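Local coordinates for protein acyl-CoA dehydrogenase (Slackia heliotrinireducens, PDB 4RM7) that belongs to the acyl-CoA dehydrogenase family, with a beta-sheet middle domain set between mainly helical N-terminal and C-terminal domains, and assembles from four chains, at residues H143-R146 and L151-N154. Residues are numbered along the deposited sequence; the frame is centred on the assembly and turned at random.
Sequences HVTR and LVMN
Residues H143-R146 and L151-N154 run antiparallel, their segment axes 4.4 Å apart at closest approach, and two hydrogen-bonded pairs, H143 with N154 and T145 with V152, alternate with the non-hydrogen-bonded pairs V144-M153 and R146-L151. H143 N donates to N154 O at 2.8 Å and N154 N returns the bond to H143 O at 3.0 Å; T145 and V152 are joined in the same reciprocal way. On the face carrying V144 and M153, the selenomethionine chain leaves the backbone extended and bends only at its last torsion (chi3 -78°), which brings its CE to 3.7 Å from V144 CG2. Alongside, R146 and L151 point the same way, with L151 CD2 3.9 Å from R146 CG, while the guanidinium NH1 bonds to T177 O. The two strands form a beta hairpin in the middle domain of the acyl-CoA dehydrogenase fold, flanked in its sheet by strands 168-175 and 212-221; W188 of strand 184-191 packs against V144, L151 and M153. On the other face, T145 and V152 lie side by side, OG1 of the threonine facing CG1 of the valine. Next to V152 along this face, the N154 amide reaches strand 212-221, where OD1 accepts a hydrogen bond from N219 N.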
ATOM      1  N   HIS A 143     -38.907  -7.084  17.044  1.00 78.24           N
ATOM      2  CA  HIS A 143     -39.968  -6.463  17.837  1.00 81.65           C
ATOM      3  C   HIS A 143     -40.544  -7.384  18.905  1.00 78.87           C
ATOM      4  O   HIS A 143     -40.479  -8.607  18.781  1.00 77.07           O
ATOM      5  CB  HIS A 143     -41.114  -6.018  16.925  1.00 92.68           C
ATOM      6  CG  HIS A 143     -40.717  -4.997  15.905  1.00104.24           C
ATOM      7  ND1 HIS A 143     -39.935  -3.907  16.211  1.00109.00           N
ATOM      8  CD2 HIS A 143     -40.997  -4.906  14.583  1.00111.02           C
ATOM      9  CE1 HIS A 143     -39.749  -3.181  15.120  1.00112.27           C
ATOM     10  NE2 HIS A 143     -40.383  -3.764  14.121  1.00115.34           N
ATOM     11  N   VAL A 144     -41.139  -6.797  19.927  1.00 75.46           N
ATOM     12  CA  VAL A 144     -42.027  -7.529  20.803  1.00 71.61           C
ATOM     13  C   VAL A 144     -43.364  -6.830  20.744  1.00 77.44           C
ATOM     14  O   VAL A 144     -43.443  -5.628  20.898  1.00 87.96           O
ATOM     15  CB  VAL A 144     -41.525  -7.580  22.243  1.00 67.52           C
ATOM     16  CG1 VAL A 144     -42.587  -8.169  23.142  1.00 70.15           C
ATOM     17  CG2 VAL A 144     -40.274  -8.420  22.324  1.00 62.91           C
ATOM     18  N   THR A 145     -44.417  -7.589  20.508  1.00 75.41           N
ATOM     19  CA  THR A 145     -45.733  -7.014  20.368  1.00 75.27           C
ATOM     20  C   THR A 145     -46.728  -7.824  21.153  1.00 78.03           C
ATOM     21  O   THR A 145     -46.476  -8.967  21.494  1.00 75.90           O
ATOM     22  CB  THR A 145     -46.175  -6.968  18.908  1.00 76.01           C
ATOM     23  OG1 THR A 145     -46.365  -8.298  18.436  1.00 77.88           O
ATOM     24  CG2 THR A 145     -45.130  -6.308  18.069  1.00 74.27           C
ATOM     25  N   ARG A 146     -47.855  -7.206  21.467  1.00 87.17           N
ATOM     26  CA  ARG A 146     -48.926  -7.884  22.169  1.00 85.17           C
ATOM     27  C   ARG A 146     -49.921  -8.380  21.149  1.00 85.45           C
ATOM     28  O   ARG A 146     -50.226  -7.685  20.189  1.00 94.22           O
ATOM     29  CB  ARG A 146     -49.616  -6.940  23.149  1.00 92.33           C
ATOM     30  CG  ARG A 146     -50.179  -7.645  24.372  1.00 97.61           C
ATOM     31  CD  ARG A 146     -50.980  -6.706  25.253  1.00 98.13           C
ATOM     32  NE  ARG A 146     -50.162  -6.077  26.281  1.00 93.81           N
ATOM     33  CZ  ARG A 146     -49.690  -4.844  26.189  1.00 97.19           C
ATOM     34  NH1 ARG A 146     -48.951  -4.343  27.167  1.00104.12           N
ATOM     35  NH2 ARG A 146     -49.953  -4.115  25.117  1.00 92.93           N
ATOM     36  N   LEU A 151     -47.427 -11.660  24.873  1.00 83.35           N
ATOM     37  CA  LEU A 151     -46.343 -10.881  24.306  1.00 77.17           C
ATOM     38  C   LEU A 151     -45.595 -11.765  23.326  1.00 75.62           C
ATOM     39  O   LEU A 151     -45.181 -12.862  23.663  1.00 72.05           O
ATOM     40  CB  LEU A 151     -45.397 -10.433  25.409  1.00 76.11           C
ATOM     41  CG  LEU A 151     -45.984  -9.506  26.463  1.00 83.90           C
ATOM     42  CD1 LEU A 151     -44.923  -9.051  27.444  1.00 78.54           C
ATOM     43  CD2 LEU A 151     -46.635  -8.316  25.789  1.00 87.03           C
ATOM     44  N   VAL A 152     -45.437 -11.287  22.105  1.00 76.76           N
ATOM     45  CA  VAL A 152     -44.847 -12.094  21.057  1.00 75.32           C
ATOM     46  C   VAL A 152     -43.646 -11.440  20.373  1.00 71.24           C
ATOM     47  O   VAL A 152     -43.707 -10.293  19.964  1.00 69.10           O
ATOM     48  CB  VAL A 152     -45.910 -12.446  20.016  1.00 75.69           C
ATOM     49  CG1 VAL A 152     -46.277 -11.218  19.208  1.00 77.85           C
ATOM     50  CG2 VAL A 152     -45.434 -13.569  19.125  1.00 77.02           C
HETATM   51  N   MSE A 153     -42.565 -12.195  20.229  1.00 71.03           N
HETATM   52  CA  MSE A 153     -41.327 -11.661  19.682  1.00 68.33           C
HETATM   53  C   MSE A 153     -41.049 -12.171  18.265  1.00 66.02           C
HETATM   54  O   MSE A 153     -41.181 -13.365  17.986  1.00 63.29           O
HETATM   55  CB  MSE A 153     -40.157 -12.002  20.602  1.00 67.49           C
HETATM   56  CG  MSE A 153     -38.804 -11.526  20.069  1.00 69.95           C
HETATM   57 SE   MSE A 153     -37.261 -12.066  21.166  1.00 85.24          SE
HETATM   58  CE  MSE A 153     -37.414 -10.774  22.620  1.00 66.24           C
ATOM     59  N   ASN A 154     -40.666 -11.248  17.381  1.00 65.86           N
ATOM     60  CA  ASN A 154     -40.348 -11.566  15.993  1.00 64.44           C
ATOM     61  C   ASN A 154     -39.134 -10.790  15.530  1.00 65.18           C
ATOM     62  O   ASN A 154     -39.056  -9.573  15.702  1.00 66.38           O
ATOM     63  CB  ASN A 154     -41.526 -11.265  15.072  1.00 64.44           C
ATOM     64  CG  ASN A 154     -42.630 -12.290  15.185  1.00 69.20           C
ATOM     65  OD1 ASN A 154     -42.498 -13.426  14.706  1.00 71.72           O
ATOM     66  ND2 ASN A 154     -43.740 -11.896  15.814  1.00 66.65           N
TER